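Local structure of possible thiamine biosynthesis enzyme (Candida albicans, 2X7Q) at residues Leu118-Val123 with Gln148-Ser153. The protein is of unknown function but has the periplasmic binding protein fold and probably binds a small ligand, perhaps in connection with thiamine biosynthesis. The protein carries 1 engineered substitution. Residues are numbered along the deposited sequence; the frame is centred on the assembly and turned at random. Where two conformers were deposited one is given.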
ATOM      1  N   LEU A 118      11.248  21.000   7.760  1.00 14.33           N
ATOM      2  CA  LEU A 118      10.646  20.765   6.451  1.00 13.16           C
ATOM      3  C   LEU A 118       9.565  21.785   6.101  1.00 14.28           C
ATOM      4  O   LEU A 118       8.719  22.120   6.931  1.00 13.38           O
ATOM      5  CB  LEU A 118      10.077  19.347   6.366  1.00 13.60           C
ATOM      6  CG  LEU A 118      11.070  18.213   6.620  1.00 12.97           C
ATOM      7  CD1 LEU A 118      10.411  16.864   6.374  1.00 13.13           C
ATOM      8  CD2 LEU A 118      12.303  18.376   5.751  1.00 12.39           C
ATOM      9  N   LYS A 119       9.605  22.277   4.866  1.00 14.65           N
ATOM     10  CA  LYS A 119       8.586  23.188   4.362  1.00 14.15           C
ATOM     11  C   LYS A 119       8.069  22.706   3.010  1.00 13.89           C
ATOM     12  O   LYS A 119       6.866  22.537   2.820  1.00 15.15           O
ATOM     13  CB  LYS A 119       9.143  24.609   4.243  1.00 14.91           C
ATOM     14  CG  LYS A 119       9.547  25.240   5.571  1.00 15.83           C
ATOM     15  CD  LYS A 119       8.405  25.199   6.580  1.00 15.79           C
ATOM     16  CE  LYS A 119       7.151  25.864   6.041  1.00 15.05           C
ATOM     17  NZ  LYS A 119       7.369  27.284   5.682  1.00 21.57           N
ATOM     18  N   ARG A 120       8.987  22.495   2.072  1.00 12.61           N
ATOM     19  CA  ARG A 120       8.635  21.978   0.756  1.00 13.87           C
ATOM     20  C   ARG A 120       8.665  20.453   0.760  1.00 12.05           C
ATOM     21  O   ARG A 120       9.720  19.842   0.942  1.00 11.52           O
ATOM     22  CB  ARG A 120       9.597  22.513  -0.304  1.00 12.83           C
ATOM     23  CG  ARG A 120       9.522  24.017  -0.515  1.00 14.28           C
ATOM     24  CD  ARG A 120      10.621  24.496  -1.439  1.00 13.55           C
ATOM     25  NE  ARG A 120      11.944  24.302  -0.853  1.00 12.88           N
ATOM     26  CZ  ARG A 120      13.086  24.497  -1.504  1.00 14.15           C
ATOM     27  NH1 ARG A 120      13.083  24.888  -2.768  1.00 13.40           N
ATOM     28  NH2 ARG A 120      14.244  24.297  -0.895  1.00 14.82           N
ATOM     29  N   ILE A 121       7.501  19.845   0.555  1.00 11.57           N
ATOM     30  CA  ILE A 121       7.383  18.392   0.580  1.00 11.80           C
ATOM     31  C   ILE A 121       7.158  17.811  -0.812  1.00 11.83           C
ATOM     32  O   ILE A 121       6.158  18.112  -1.463  1.00 12.38           O
ATOM     33  CB  ILE A 121       6.235  17.937   1.502  1.00 11.90           C
ATOM     34  CG1 ILE A 121       6.460  18.452   2.925  1.00 12.74           C
ATOM     35  CG2 ILE A 121       6.114  16.421   1.493  1.00 11.40           C
ATOM     36  CD1 ILE A 121       7.763  17.994   3.543  1.00 12.99           C
ATOM     37  N   GLY A 122       8.089  16.975  -1.258  1.00 10.84           N
ATOM     38  CA  GLY A 122       7.969  16.322  -2.548  1.00 11.12           C
ATOM     39  C   GLY A 122       7.142  15.056  -2.454  1.00 10.38           C
ATOM     40  O   GLY A 122       7.377  14.211  -1.588  1.00  9.47           O
ATOM     41  N   VAL A 123       6.166  14.927  -3.346  1.00 10.14           N
ATOM     42  CA  VAL A 123       5.306  13.752  -3.370  1.00 10.94           C
ATOM     43  C   VAL A 123       5.173  13.220  -4.790  1.00 11.56           C
ATOM     44  O   VAL A 123       5.265  13.977  -5.751  1.00 12.33           O
ATOM     45  CB  VAL A 123       3.903  14.063  -2.820  1.00 10.93           C
ATOM     46  CG1 VAL A 123       3.989  14.572  -1.391  1.00 11.18           C
ATOM     47  CG2 VAL A 123       3.196  15.073  -3.711  1.00 11.62           C
ATOM     48  N   GLN A 148       3.273  23.243   1.226  1.00 17.84           N
ATOM     49  CA  GLN A 148       4.061  23.318   0.001  1.00 16.36           C
ATOM     50  C   GLN A 148       4.361  21.915  -0.520  1.00 15.27           C
ATOM     51  O   GLN A 148       5.131  21.170   0.089  1.00 14.29           O
ATOM     52  CB  GLN A 148       5.369  24.075   0.240  1.00 15.48           C
ATOM     53  CG  GLN A 148       5.189  25.554   0.553  1.00 19.73           C
ATOM     54  CD  GLN A 148       6.501  26.314   0.554  1.00 20.10           C
ATOM     55  OE1 GLN A 148       7.017  26.687  -0.499  1.00 19.51           O
ATOM     56  NE2 GLN A 148       7.047  26.550   1.740  1.00 18.57           N
ATOM     57  N   PHE A 149       3.756  21.559  -1.647  1.00 13.91           N
ATOM     58  CA  PHE A 149       3.926  20.226  -2.210  1.00 14.11           C
ATOM     59  C   PHE A 149       4.418  20.263  -3.651  1.00 14.65           C
ATOM     60  O   PHE A 149       3.924  21.035  -4.471  1.00 15.44           O
ATOM     61  CB  PHE A 149       2.621  19.433  -2.121  1.00 12.94           C
ATOM     62  CG  PHE A 149       2.148  19.201  -0.712  1.00 15.19           C
ATOM     63  CD1 PHE A 149       1.130  19.968  -0.170  1.00 14.84           C
ATOM     64  CD2 PHE A 149       2.726  18.214   0.071  1.00 12.72           C
ATOM     65  CE1 PHE A 149       0.696  19.756   1.124  1.00 13.85           C
ATOM     66  CE2 PHE A 149       2.297  17.997   1.366  1.00 13.64           C
ATOM     67  CZ  PHE A 149       1.281  18.770   1.894  1.00 15.01           C
ATOM     68  N   GLN A 150       5.401  19.418  -3.953  1.00 14.46           N
ATOM     69  CA  GLN A 150       5.948  19.329  -5.304  0.57 14.34           C
ATOM     70  C   GLN A 150       5.610  17.989  -5.947  1.00 13.32           C
ATOM     71  O   GLN A 150       6.186  16.958  -5.595  1.00 13.48           O
ATOM     72  CB  GLN A 150       7.462  19.535  -5.291  0.57 14.45           C
ATOM     73  CG  GLN A 150       7.903  20.955  -4.948  0.57 14.92           C
ATOM     74  CD  GLN A 150       7.713  21.293  -3.483  0.57 14.49           C
ATOM     75  OE1 GLN A 150       7.320  22.408  -3.138  0.57 13.68           O
ATOM     76  NE2 GLN A 150       7.990  20.331  -2.611  0.57 13.93           N
ATOM     77  N   VAL A 151       4.652  18.003  -6.869  1.00 13.66           N
ATOM     78  CA  VAL A 151       4.247  16.788  -7.567  1.00 14.20           C
ATOM     79  C   VAL A 151       5.343  16.361  -8.538  1.00 14.16           C
ATOM     80  O   VAL A 151       5.574  17.017  -9.555  1.00 14.11           O
ATOM     81  CB  VAL A 151       2.930  16.991  -8.332  1.00 14.46           C
ATOM     82  CG1 VAL A 151       2.534  15.712  -9.057  1.00 14.35           C
ATOM     83  CG2 VAL A 151       1.830  17.436  -7.383  1.00 14.40           C
ATOM     84  N   LEU A 152       6.017  15.261  -8.218  1.00 14.89           N
ATOM     85  CA  LEU A 152       7.186  14.834  -8.982  1.00 15.36           C
ATOM     86  C   LEU A 152       6.980  13.502  -9.710  1.00 16.56           C
ATOM     87  O   LEU A 152       7.854  13.053 -10.453  1.00 17.11           O
ATOM     88  CB  LEU A 152       8.417  14.779  -8.073  1.00 14.34           C
ATOM     89  CG  LEU A 152       8.826  16.133  -7.486  1.00 13.39           C
ATOM     90  CD1 LEU A 152       9.682  15.961  -6.244  1.00 12.69           C
ATOM     91  CD2 LEU A 152       9.533  16.995  -8.526  1.00 14.85           C
ATOM     92  N   SER A 153       5.829  12.876  -9.480  1.00 15.76           N
ATOM     93  CA  SER A 153       5.420  11.682 -10.221  1.00 16.96           C
ATOM     94  C   SER A 153       6.129  10.395  -9.795  1.00 17.91           C
ATOM     95  O   SER A 153       5.484   9.453  -9.334  1.00 18.35           O
ATOM     96  CB  SER A 153       5.578  11.899 -11.730  1.00 18.57           C
ATOM     97  OG  SER A 153       5.124  10.772 -12.459  1.00 23.06           O
TER
HETATM   98  O   HOH W   1       4.768  23.598   4.289  1.00 17.60           O
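I121 and F149 stand side by side on one face of a parallel strand pair, pointing the same way, with ring atom CD2 of F149 lying 3.8 Å from CB of I121. F149 CG sits beside the backbone N, anti to the carbonyl carbon (chi1 -62°). V123 CG1 reaches the same CD2 at 4.1 Å, and thus a branched aliphatic on either side of G122 meets the one ring. Beneath them I121 and V123 of strand 120-123 alternate donor and acceptor roles with strand 148-151 and L152 just past its end: I121 N bonds Q148 O (2.8 Å, nearly straight at 172°), I121 O takes Q150 N, V123 N bonds Q150 O, and V123 O receives L152 N (2.9 Å).

On the other face, in one of the two conformers of Q150, a bend at chi2 (73°) brings CD back toward R120, and OE1 lies 3.6 Å from R120 CB; the long, flexible glutamine can there lie over the backbone while its NE2 makes a weak hydrogen bond to S171. Q148 instead runs extended beyond CG, and its OE1 comes 3.7 Å from CG of R120, whose guanidinium continues to a salt bridge with D172. G122, lacking a side chain, lets L152 CD1 approach its CA to 4.1 Å.

This is a right-handed beta-alpha-beta unit: helix 129-141 covers the I121, V123 and F149 face, L152 packs on helix 155-162, and strand 120-123 lies between outermost strand 148-151 and strand 173-177.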